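Local structure of ribonuclease J (Methanolobus psychrophilus R15, 5HAB) at residues L242-M247 against V405-H410; D196-R201 against G236-E241; T265-H270 against F373-I378. The protein probably acts as an exoribonuclease of the beta-CASP metallo-beta-lactamase family, binding single RNA strands and hydrolysing them. The protein carries 1 engineered substitution. All blocks are in the same frame, centred on the assembly; numbering follows the deposited sequence.

Contact 1. Residues L242-M247 against V405-H410; sequences LIAHMM and VHVSGH. With SO4 (sulfate ion), chain L; nucleotides of chain D.
Val407 and Ala244 meet flank to flank: both side chains start toward the opposing segment, and the two CB atoms pass 3.9 Å apart. One branch of Val407, CG2, leans over the helix toward Ile243, meeting CG2 of that residue at 4.0 Å. The CG1 arm of Ile243 leads away, so the branch that lies anti to its own backbone N makes this touch. One helical turn on, Met247 reaches across with its end. The bend at its last torsion, chi3 -55°, brings CE to 3.7 Å from the carbonyl O of His406, while its CB packs against Val405 CG1 at 4.1 Å. What joins the segments is thus wholly van der Waals contact between helix 241-253 and the loop that follows strand 400-402. That loop lines a phosphate site. It belongs to the RNA specificity region of this metallo-hydrolase family, and on the side turned from the helix it grips the phosphate of A1 of chain D. His406 starts away from the helix; NE2 of its ring donates in the ring plane to OP3 at 2.8 Å, and Arg273, bonded to ND1, fixes the ring's rotation. Ser408 OG gives its proton to OP2 at 2.6 Å and also accepts from His410 N at 3.1 Å, closing an ST turn. Between them, Gly409 N reaches OP1 at 3.0 Å with an N-H...O angle of 157°.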
loop_
_atom_site.group_PDB
_atom_site.type_symbol
_atom_site.label_atom_id
_atom_site.label_comp_id
_atom_site.label_asym_id
_atom_site.label_seq_id
_atom_site.Cartn_x
_atom_site.Cartn_y
_atom_site.Cartn_z
ATOM N N LEU B 242 17.074 19.334 12.917
ATOM C CA LEU B 242 16.395 20.417 13.611
ATOM C C LEU B 242 14.883 20.219 13.585
ATOM O O LEU B 242 14.191 20.571 14.535
ATOM C CB LEU B 242 16.773 21.763 12.996
ATOM C CG LEU B 242 16.152 22.994 13.652
ATOM C CD1 LEU B 242 16.468 23.020 15.140
ATOM C CD2 LEU B 242 16.676 24.245 12.984
ATOM N N ILE B 243 14.379 19.649 12.495
ATOM C CA ILE B 243 12.958 19.350 12.367
ATOM C C ILE B 243 12.517 18.355 13.439
ATOM O O ILE B 243 11.470 18.530 14.070
ATOM C CB ILE B 243 12.638 18.820 10.956
ATOM C CG1 ILE B 243 13.001 19.871 9.902
ATOM C CG2 ILE B 243 11.183 18.383 10.849
ATOM C CD1 ILE B 243 12.367 21.236 10.140
ATOM N N ALA B 244 13.321 17.312 13.645
ATOM C CA ALA B 244 13.026 16.302 14.663
ATOM C C ALA B 244 13.141 16.910 16.054
ATOM O O ALA B 244 12.371 16.582 16.960
ATOM C CB ALA B 244 13.964 15.105 14.524
ATOM N N HIS B 245 14.115 17.796 16.213
ATOM C CA HIS B 245 14.278 18.545 17.450
ATOM C C HIS B 245 12.991 19.312 17.779
ATOM O O HIS B 245 12.438 19.181 18.873
ATOM C CB HIS B 245 15.474 19.495 17.329
ATOM C CG HIS B 245 15.712 20.331 18.547
ATOM N ND1 HIS B 245 16.417 19.875 19.639
ATOM C CD2 HIS B 245 15.349 21.603 18.837
ATOM C CE1 HIS B 245 16.473 20.827 20.553
ATOM N NE2 HIS B 245 15.833 21.886 20.090
ATOM N N MET B 246 12.506 20.079 16.807
ATOM C CA MET B 246 11.299 20.887 16.959
ATOM C C MET B 246 10.074 20.024 17.265
ATOM O O MET B 246 9.325 20.308 18.204
ATOM C CB MET B 246 11.047 21.705 15.686
ATOM C CG MET B 246 12.119 22.736 15.322
ATOM S SD MET B 246 11.975 24.321 16.163
ATOM C CE MET B 246 12.812 23.997 17.712
ATOM N N MET B 247 9.880 18.963 16.484
ATOM C CA MET B 247 8.729 18.082 16.688
ATOM C C MET B 247 8.749 17.416 18.063
ATOM O O MET B 247 7.710 17.292 18.719
ATOM C CB MET B 247 8.670 17.009 15.596
ATOM C CG MET B 247 8.390 17.560 14.210
ATOM S SD MET B 247 7.946 16.308 12.987
ATOM C CE MET B 247 9.327 15.175 13.085
ATOM N N VAL B 405 8.218 10.241 15.716
ATOM C CA VAL B 405 8.686 11.597 15.994
ATOM C C VAL B 405 10.158 11.628 15.626
ATOM O O VAL B 405 11.033 11.576 16.488
ATOM C CB VAL B 405 8.464 11.995 17.460
ATOM C CG1 VAL B 405 8.730 13.481 17.650
ATOM C CG2 VAL B 405 7.053 11.630 17.899
ATOM N N HIS B 406 10.432 11.702 14.331
ATOM C CA HIS B 406 11.735 11.303 13.836
ATOM C C HIS B 406 11.982 11.872 12.454
ATOM O O HIS B 406 11.049 12.200 11.721
ATOM C CB HIS B 406 11.826 9.768 13.833
ATOM C CG HIS B 406 13.031 9.215 13.133
ATOM N ND1 HIS B 406 14.286 9.211 13.702
ATOM C CD2 HIS B 406 13.162 8.604 11.930
ATOM C CE1 HIS B 406 15.144 8.651 12.869
ATOM N NE2 HIS B 406 14.488 8.271 11.789
ATOM N N VAL B 407 13.254 12.010 12.116
ATOM C CA VAL B 407 13.664 12.451 10.801
ATOM C C VAL B 407 14.750 11.491 10.303
ATOM O O VAL B 407 15.575 11.022 11.086
ATOM C CB VAL B 407 14.131 13.911 10.849
ATOM C CG1 VAL B 407 15.295 14.135 9.929
ATOM C CG2 VAL B 407 12.975 14.844 10.484
ATOM N N SER B 408 14.725 11.174 9.012
ATOM C CA SER B 408 15.658 10.207 8.427
ATOM C C SER B 408 17.125 10.624 8.519
ATOM O O SER B 408 17.457 11.812 8.459
ATOM C CB SER B 408 15.313 9.959 6.957
ATOM O OG SER B 408 16.255 9.072 6.373
ATOM N N GLY B 409 18.002 9.634 8.637
ATOM C CA GLY B 409 19.430 9.886 8.617
ATOM C C GLY B 409 20.084 9.773 7.247
ATOM O O GLY B 409 21.305 9.865 7.141
ATOM N N HIS B 410 19.285 9.609 6.192
ATOM C CA HIS B 410 19.839 9.347 4.860
ATOM C C HIS B 410 19.473 10.404 3.814
ATOM O O HIS B 410 18.393 10.993 3.846
ATOM C CB HIS B 410 19.379 7.974 4.353
ATOM C CG HIS B 410 19.864 6.826 5.180
ATOM N ND1 HIS B 410 21.121 6.279 5.031
ATOM C CD2 HIS B 410 19.257 6.112 6.159
ATOM C CE1 HIS B 410 21.268 5.283 5.887
ATOM N NE2 HIS B 410 20.152 5.161 6.581
HETATM S S SO4 L . 14.909 24.932 22.126
HETATM O O1 SO4 L . 13.561 25.393 22.455
HETATM O O2 SO4 L . 15.641 26.003 21.458
HETATM O O3 SO4 L . 15.610 24.545 23.349
HETATM O O4 SO4 L . 14.822 23.782 21.231
ATOM O OP3 A D 1 14.859 6.497 9.630
ATOM P P A D 1 16.139 6.313 8.906
ATOM O OP1 A D 1 17.236 6.891 9.723
ATOM O OP2 A D 1 15.953 6.784 7.511
ATOM O "O5'" A D 1 16.377 4.750 8.779
ATOM C "C5'" A D 1 16.279 3.886 9.907
ATOM C "C4'" A D 1 16.967 2.572 9.633
ATOM O "O4'" A D 1 16.149 1.805 8.706
ATOM C "C3'" A D 1 18.344 2.702 8.986
ATOM O "O3'" A D 1 19.229 1.697 9.474
ATOM C "C2'" A D 1 18.059 2.483 7.503
ATOM O "O2'" A D 1 19.150 1.973 6.767
ATOM C "C1'" A D 1 16.889 1.499 7.538
ATOM N N9 A D 1 15.993 1.656 6.386
ATOM C C8 A D 1 15.592 2.851 5.832
ATOM N N7 A D 1 14.796 2.726 4.798
ATOM C C5 A D 1 14.665 1.351 4.653
ATOM C C6 A D 1 13.945 0.570 3.729
ATOM N N6 A D 1 13.197 1.085 2.746
ATOM N N1 A D 1 14.023 -0.775 3.855
ATOM C C2 A D 1 14.774 -1.289 4.841
ATOM N N3 A D 1 15.494 -0.659 5.770
ATOM C C4 A D 1 15.399 0.676 5.620
#

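Contact 2. Residues D196-R201 against G236-E241; sequences DFKFDR and GKTPSE
Lys198 NZ is gripped by three acceptors: Pro239 O at 3.1 Å, a water at 2.6 Å, and Ser408 O outside the two segments. The bond to Pro239 lies in the carbonyl plane, with a C=O...N angle of 156°. The water passes the link on to Glu241 OE2 at 2.8 Å, bridging two opposite charges that do not touch directly; OE1 of the same carboxylate pairs with Arg273. Beyond CG the lysine is fully extended, and its CE brushes Thr238 CG2 at 3.9 Å on the way.

Asp200 works with both oxygens, each met on its syn side by a donor somewhat out of plane. OD1 takes the proton of Ser240 OG at 2.7 Å, and OD2 accepts from Glu241 N at 2.8 Å in a nearly straight bond (169°). Since OD1 also receives Thr202 N, the carboxylate's rotation is well determined.

At the other end Lys237 NZ sits over one face of the Arg201 guanidinium, 3.1 Å from NH1. Two donors cannot bond to each other; the closeness is probably eased by Asp250 of the second subunit, which forms a salt bridge with Lys237 NZ.

Ser240 occupies the N-cap of helix 241-253, its OG accepting from Leu242 N. With Asp200 OD2 taking the amide between them, Glu241 N, the geometry is that of a capped helix N-terminus supplemented by a carboxylate from the loop after strand 189-194.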
loop_
_atom_site.group_PDB
_atom_site.type_symbol
_atom_site.label_atom_id
_atom_site.label_comp_id
_atom_site.label_asym_id
_atom_site.label_seq_id
_atom_site.Cartn_x
_atom_site.Cartn_y
_atom_site.Cartn_z
ATOM N N ASP B 196 25.813 6.058 4.381
ATOM C CA ASP B 196 25.179 6.415 5.654
ATOM C C ASP B 196 25.415 7.883 5.971
ATOM O O ASP B 196 26.048 8.227 6.968
ATOM C CB ASP B 196 25.690 5.542 6.795
ATOM C CG ASP B 196 24.919 4.251 6.927
ATOM O OD1 ASP B 196 24.123 3.934 6.022
ATOM O OD2 ASP B 196 25.100 3.558 7.944
ATOM N N PHE B 197 24.884 8.749 5.120
ATOM C CA PHE B 197 25.069 10.173 5.303
ATOM C C PHE B 197 23.838 10.973 4.939
ATOM O O PHE B 197 22.899 10.480 4.316
ATOM C CB PHE B 197 26.228 10.675 4.459
ATOM C CG PHE B 197 25.840 10.998 3.047
ATOM C CD1 PHE B 197 25.742 9.992 2.101
ATOM C CD2 PHE B 197 25.560 12.305 2.665
ATOM C CE1 PHE B 197 25.380 10.283 0.803
ATOM C CE2 PHE B 197 25.195 12.596 1.370
ATOM C CZ PHE B 197 25.105 11.585 0.438
ATOM N N LYS B 198 23.918 12.251 5.261
ATOM C CA LYS B 198 22.823 13.170 5.094
ATOM C C LYS B 198 23.391 14.580 5.111
ATOM O O LYS B 198 24.221 14.910 5.956
ATOM C CB LYS B 198 21.802 12.944 6.211
ATOM C CG LYS B 198 21.098 14.166 6.720
ATOM C CD LYS B 198 20.291 13.802 7.949
ATOM C CE LYS B 198 19.351 14.922 8.336
ATOM N NZ LYS B 198 18.360 14.458 9.332
ATOM N N PHE B 199 22.988 15.397 4.149
ATOM C CA PHE B 199 23.293 16.812 4.222
ATOM C C PHE B 199 22.387 17.423 5.292
ATOM O O PHE B 199 21.169 17.244 5.258
ATOM C CB PHE B 199 23.076 17.496 2.870
ATOM C CG PHE B 199 24.073 17.101 1.819
ATOM C CD1 PHE B 199 25.298 16.566 2.174
ATOM C CD2 PHE B 199 23.785 17.267 0.475
ATOM C CE1 PHE B 199 26.219 16.204 1.209
ATOM C CE2 PHE B 199 24.703 16.905 -0.497
ATOM C CZ PHE B 199 25.921 16.374 -0.129
ATOM N N ASP B 200 22.976 18.138 6.241
ATOM C CA ASP B 200 22.194 18.814 7.270
ATOM C C ASP B 200 22.825 20.171 7.547
ATOM O O ASP B 200 23.900 20.261 8.132
ATOM C CB ASP B 200 22.109 17.983 8.554
ATOM C CG ASP B 200 21.037 18.493 9.506
ATOM O OD1 ASP B 200 20.683 19.687 9.416
ATOM O OD2 ASP B 200 20.543 17.702 10.339
ATOM N N ARG B 201 22.130 21.222 7.133
ATOM C CA ARG B 201 22.662 22.577 7.177
ATOM C C ARG B 201 22.395 23.258 8.505
ATOM O O ARG B 201 22.937 24.325 8.783
ATOM C CB ARG B 201 22.037 23.366 6.038
ATOM C CG ARG B 201 22.429 22.750 4.705
ATOM C CD ARG B 201 21.667 23.333 3.522
ATOM N NE ARG B 201 22.109 22.776 2.236
ATOM C CZ ARG B 201 21.755 21.571 1.795
ATOM N NH1 ARG B 201 20.988 20.804 2.552
ATOM N NH2 ARG B 201 22.190 21.122 0.626
ATOM N N GLY B 236 12.897 15.008 -3.054
ATOM C CA GLY B 236 13.305 16.222 -2.371
ATOM C C GLY B 236 14.614 16.126 -1.616
ATOM O O GLY B 236 15.559 15.481 -2.069
ATOM N N LYS B 237 14.672 16.792 -0.468
ATOM C CA LYS B 237 15.875 16.815 0.356
ATOM C C LYS B 237 15.553 16.274 1.740
ATOM O O LYS B 237 14.415 16.383 2.199
ATOM C CB LYS B 237 16.449 18.228 0.453
ATOM C CG LYS B 237 15.623 19.178 1.301
ATOM C CD LYS B 237 16.247 20.562 1.348
ATOM C CE LYS B 237 17.591 20.545 2.059
ATOM N NZ LYS B 237 18.177 21.912 2.132
ATOM N N THR B 238 16.536 15.650 2.388
ATOM C CA THR B 238 16.323 15.134 3.732
ATOM C C THR B 238 16.052 16.288 4.684
ATOM O O THR B 238 16.818 17.247 4.731
ATOM C CB THR B 238 17.532 14.339 4.265
ATOM O OG1 THR B 238 18.000 13.430 3.264
ATOM C CG2 THR B 238 17.125 13.547 5.486
ATOM N N PRO B 239 14.943 16.212 5.426
ATOM C CA PRO B 239 14.678 17.225 6.449
ATOM C C PRO B 239 15.784 17.248 7.498
ATOM O O PRO B 239 16.343 16.201 7.816
ATOM C CB PRO B 239 13.339 16.784 7.057
ATOM C CG PRO B 239 13.118 15.386 6.583
ATOM C CD PRO B 239 13.828 15.264 5.276
ATOM N N SER B 240 16.109 18.433 8.004
ATOM C CA SER B 240 17.157 18.579 9.000
ATOM C C SER B 240 16.815 17.880 10.310
ATOM O O SER B 240 15.652 17.616 10.609
ATOM C CB SER B 240 17.438 20.056 9.268
ATOM O OG SER B 240 18.222 20.214 10.439
ATOM N N GLU B 241 17.852 17.554 11.071
ATOM C CA GLU B 241 17.693 17.046 12.429
ATOM C C GLU B 241 16.950 18.067 13.293
ATOM O O GLU B 241 16.276 17.716 14.265
ATOM C CB GLU B 241 19.066 16.733 13.032
ATOM C CG GLU B 241 19.069 16.429 14.513
ATOM C CD GLU B 241 18.287 15.183 14.853
ATOM O OE1 GLU B 241 17.892 15.028 16.027
ATOM O OE2 GLU B 241 18.076 14.343 13.955
HETATM O O HOH W 1 18.991 13.268 11.571
#

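Contact 3. Residues T265-H270 against F373-I378. With nucleotides of chain D.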
loop_
_atom_site.group_PDB
_atom_site.type_symbol
_atom_site.label_atom_id
_atom_site.label_comp_id
_atom_site.label_asym_id
_atom_site.label_seq_id
_atom_site.Cartn_x
_atom_site.Cartn_y
_atom_site.Cartn_z
ATOM N N THR B 265 11.544 6.783 24.049
ATOM C CA THR B 265 12.448 5.747 23.562
ATOM C C THR B 265 13.023 6.114 22.192
ATOM O O THR B 265 12.328 6.670 21.340
ATOM C CB THR B 265 11.752 4.378 23.481
ATOM O OG1 THR B 265 12.677 3.394 22.995
ATOM C CG2 THR B 265 10.536 4.438 22.560
ATOM N N THR B 266 14.301 5.806 21.994
ATOM C CA THR B 266 14.994 6.150 20.757
ATOM C C THR B 266 16.275 5.331 20.591
ATOM O O THR B 266 16.608 4.497 21.437
ATOM C CB THR B 266 15.344 7.653 20.713
ATOM O OG1 THR B 266 15.953 7.974 19.456
ATOM C CG2 THR B 266 16.301 8.010 21.837
ATOM N N PHE B 267 16.977 5.565 19.485
ATOM C CA PHE B 267 18.251 4.904 19.222
ATOM C C PHE B 267 19.281 5.339 20.254
ATOM O O PHE B 267 19.552 6.531 20.392
ATOM C CB PHE B 267 18.764 5.239 17.818
ATOM C CG PHE B 267 17.761 5.010 16.723
ATOM C CD1 PHE B 267 17.523 3.736 16.243
ATOM C CD2 PHE B 267 17.060 6.070 16.173
ATOM C CE1 PHE B 267 16.607 3.519 15.229
ATOM C CE2 PHE B 267 16.139 5.860 15.161
ATOM C CZ PHE B 267 15.912 4.581 14.689
ATOM N N ALA B 268 19.873 4.383 20.958
ATOM C CA ALA B 268 20.916 4.710 21.926
ATOM C C ALA B 268 22.087 5.410 21.236
ATOM O O ALA B 268 22.767 6.238 21.838
ATOM C CB ALA B 268 21.387 3.460 22.644
ATOM N N SER B 269 22.294 5.095 19.961
ATOM C CA SER B 269 23.390 5.678 19.192
ATOM C C SER B 269 23.062 7.053 18.611
ATOM O O SER B 269 23.950 7.725 18.087
ATOM C CB SER B 269 23.799 4.736 18.054
ATOM O OG SER B 269 22.694 4.432 17.219
ATOM N N HIS B 270 21.800 7.470 18.676
ATOM C CA HIS B 270 21.438 8.783 18.140
ATOM C C HIS B 270 21.660 9.860 19.200
ATOM O O HIS B 270 20.721 10.315 19.856
ATOM C CB HIS B 270 19.991 8.812 17.644
ATOM C CG HIS B 270 19.737 9.867 16.614
ATOM N ND1 HIS B 270 20.458 11.044 16.564
ATOM C CD2 HIS B 270 18.860 9.923 15.584
ATOM C CE1 HIS B 270 20.030 11.777 15.552
ATOM N NE2 HIS B 270 19.060 11.120 14.941
ATOM N N PHE B 373 7.872 7.326 20.813
ATOM C CA PHE B 373 8.854 6.662 19.973
ATOM C C PHE B 373 9.520 7.684 19.061
ATOM O O PHE B 373 8.971 8.058 18.030
ATOM C CB PHE B 373 8.200 5.563 19.136
ATOM C CG PHE B 373 7.680 4.411 19.942
ATOM C CD1 PHE B 373 6.508 4.531 20.672
ATOM C CD2 PHE B 373 8.345 3.197 19.948
ATOM C CE1 PHE B 373 6.022 3.470 21.410
ATOM C CE2 PHE B 373 7.862 2.128 20.680
ATOM C CZ PHE B 373 6.699 2.265 21.413
ATOM N N SER B 374 10.701 8.148 19.451
ATOM C CA SER B 374 11.466 9.047 18.601
ATOM C C SER B 374 12.300 8.228 17.618
ATOM O O SER B 374 13.531 8.233 17.670
ATOM C CB SER B 374 12.355 9.952 19.436
ATOM O OG SER B 374 12.824 11.018 18.646
ATOM N N ALA B 375 11.603 7.513 16.738
ATOM C CA ALA B 375 12.212 6.582 15.797
ATOM C C ALA B 375 11.162 6.051 14.828
ATOM O O ALA B 375 9.960 6.130 15.088
ATOM C CB ALA B 375 12.877 5.427 16.534
ATOM N N ASN B 376 11.625 5.522 13.702
ATOM C CA ASN B 376 10.740 4.892 12.735
ATOM C C ASN B 376 10.715 3.385 12.942
ATOM O O ASN B 376 11.584 2.830 13.613
ATOM C CB ASN B 376 11.194 5.209 11.309
ATOM C CG ASN B 376 12.557 4.606 10.985
ATOM O OD1 ASN B 376 13.399 4.426 11.871
ATOM N ND2 ASN B 376 12.778 4.289 9.713
ATOM N N VAL B 377 9.720 2.724 12.363
ATOM C CA VAL B 377 9.684 1.271 12.372
ATOM C C VAL B 377 10.465 0.783 11.158
ATOM O O VAL B 377 10.174 1.187 10.031
ATOM C CB VAL B 377 8.237 0.734 12.356
ATOM C CG1 VAL B 377 8.212 -0.761 12.668
ATOM C CG2 VAL B 377 7.365 1.511 13.331
ATOM N N ILE B 378 11.456 -0.075 11.380
ATOM C CA ILE B 378 12.237 -0.633 10.277
ATOM C C ILE B 378 11.373 -1.583 9.456
ATOM O O ILE B 378 10.761 -2.500 10.005
ATOM C CB ILE B 378 13.529 -1.329 10.774
ATOM C CG1 ILE B 378 14.540 -0.306 11.307
ATOM C CG2 ILE B 378 14.144 -2.173 9.671
ATOM C CD1 ILE B 378 14.299 0.180 12.706
ATOM P P A D 2 20.656 2.135 10.070
ATOM O OP1 A D 2 21.170 3.239 9.217
ATOM O OP2 A D 2 21.468 0.907 10.262
ATOM O "O5'" A D 2 20.317 2.759 11.498
ATOM C "C5'" A D 2 20.839 2.181 12.687
ATOM C "C4'" A D 2 19.748 1.799 13.657
ATOM O "O4'" A D 2 18.582 1.333 12.931
ATOM C "C3'" A D 2 20.086 0.658 14.608
ATOM O "O3'" A D 2 20.819 1.091 15.742
ATOM C "C2'" A D 2 18.720 0.074 14.947
ATOM O "O2'" A D 2 18.087 0.824 15.972
ATOM C "C1'" A D 2 17.955 0.286 13.639
ATOM N N9 A D 2 17.935 -0.915 12.781
ATOM C C8 A D 2 18.453 -1.036 11.513
ATOM N N7 A D 2 18.269 -2.215 10.972
ATOM C C5 A D 2 17.569 -2.917 11.942
ATOM C C6 A D 2 17.073 -4.233 11.976
ATOM N N6 A D 2 17.215 -5.102 10.970
ATOM N N1 A D 2 16.421 -4.624 13.094
ATOM C C2 A D 2 16.283 -3.747 14.100
ATOM N N3 A D 2 16.703 -2.486 14.185
ATOM C C4 A D 2 17.343 -2.126 13.057
ATOM O OP3 A D 1 14.859 6.497 9.630
ATOM P P A D 1 16.139 6.313 8.906
ATOM O OP1 A D 1 17.236 6.891 9.723
ATOM O OP2 A D 1 15.953 6.784 7.511
ATOM O "O5'" A D 1 16.377 4.750 8.779
ATOM C "C5'" A D 1 16.279 3.886 9.907
ATOM C "C4'" A D 1 16.967 2.572 9.633
ATOM O "O4'" A D 1 16.149 1.805 8.706
ATOM C "C3'" A D 1 18.344 2.702 8.986
ATOM O "O3'" A D 1 19.229 1.697 9.474
ATOM C "C2'" A D 1 18.059 2.483 7.503
ATOM O "O2'" A D 1 19.150 1.973 6.767
ATOM C "C1'" A D 1 16.889 1.499 7.538
ATOM N N9 A D 1 15.993 1.656 6.386
ATOM C C8 A D 1 15.592 2.851 5.832
ATOM N N7 A D 1 14.796 2.726 4.798
ATOM C C5 A D 1 14.665 1.351 4.653
ATOM C C6 A D 1 13.945 0.570 3.729
ATOM N N6 A D 1 13.197 1.085 2.746
ATOM N N1 A D 1 14.023 -0.775 3.855
ATOM C C2 A D 1 14.774 -1.289 4.841
ATOM N N3 A D 1 15.494 -0.659 5.770
ATOM C C4 A D 1 15.399 0.676 5.620
ATOM P P A D 3 22.372 0.712 15.905
ATOM O OP1 A D 3 22.897 1.407 17.108
ATOM O OP2 A D 3 23.040 0.918 14.596
ATOM O "O5'" A D 3 22.353 -0.857 16.191
ATOM C "C5'" A D 3 21.980 -1.368 17.465
ATOM C "C4'" A D 3 20.511 -1.710 17.522
ATOM O "O4'" A D 3 20.249 -2.957 16.828
ATOM C "C3'" A D 3 19.929 -1.931 18.907
ATOM O "O3'" A D 3 19.638 -0.717 19.573
ATOM C "C2'" A D 3 18.692 -2.776 18.622
ATOM O "O2'" A D 3 17.615 -1.957 18.187
ATOM C "C1'" A D 3 19.162 -3.625 17.436
ATOM N N9 A D 3 19.571 -4.988 17.833
ATOM C C8 A D 3 20.822 -5.477 18.124
ATOM N N7 A D 3 20.829 -6.753 18.438
ATOM C C5 A D 3 19.494 -7.130 18.347
ATOM C C6 A D 3 18.827 -8.355 18.555
ATOM N N6 A D 3 19.439 -9.486 18.916
ATOM N N1 A D 3 17.487 -8.380 18.377
ATOM C C2 A D 3 16.863 -7.253 18.015
ATOM N N3 A D 3 17.378 -6.047 17.789
ATOM C C4 A D 3 18.711 -6.052 17.975
#
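Strands 262-266 and 370-374 are neighbours in the parallel sheet of the beta-CASP domain, and this contact lies where both run out into loops that meet the RNA. The register is parallel, Thr265 pairing with Phe373. Its secure backbone bond runs from Ser374 N to Thr265 O at 2.9 Å, and the C=O...N angle of 176° sets the donor almost in line with the carbonyl.

On the Phe373 side of the sheet, Thr265 CG2 rests over one face of the phenyl ring. It stands 4.0 Å from the centroid and 26° off the normal, a CH-pi contact displaced toward CD2. Thr265 OG1 turns elsewhere, to Met342 O.

Past the pairing the two strands are joined by a side chain. Thr266 carries OG1 anti to its backbone N (chi1 -177°), and from there the hydroxyl donates to Ser374 O at 3.0 Å, approaching from somewhat outside the carbonyl plane. Ser374 is the centre of an inverse gamma turn, closed by a weak bond from Ala375 N to Phe373 O; its own hydroxyl bonds Val405 O.

Phe267 then bridges protein and nucleic acid. Its CE2 packs on Ala375 CB at 3.6 Å, and Asn376 OD1 lies at the ring edge, 3.8 Å from CZ, with the amide plane steeply inclined to the ring. Another part of that edge faces the ribose of A2 of chain D, whose O2' is 3.0 Å from CD1. Farther along, Ile378 CG1 lies over the face of the A2 base, 3.8 Å from N9, and Asn376 ND2 comes within 3.0 Å of OP3 of A1 of chain D.

How the contacts relate
All three contacts are buried, but their chemistry differs. Contact 1 holds helix and loop together by van der Waals packing, mostly apolar, contact 2 relies mainly on polar bonds and buried charge, and contact 3 combines strand pairing with aromatic packing. Contacts 1 and 2 lie 10 Å apart between centres and share helix 241-253, with contact 2 at its start; both also border the second subunit, whereas no other protein chain touches contact 3. Contacts 1 and 3 converge on the bound RNA at OP3 of A1, which both His406 and Asn376 approach; separately, His406 CE1 packs on Phe267 CE2 at 3.7 Å. Contacts 2 and 3, about 17 Å apart between centres, barely touch.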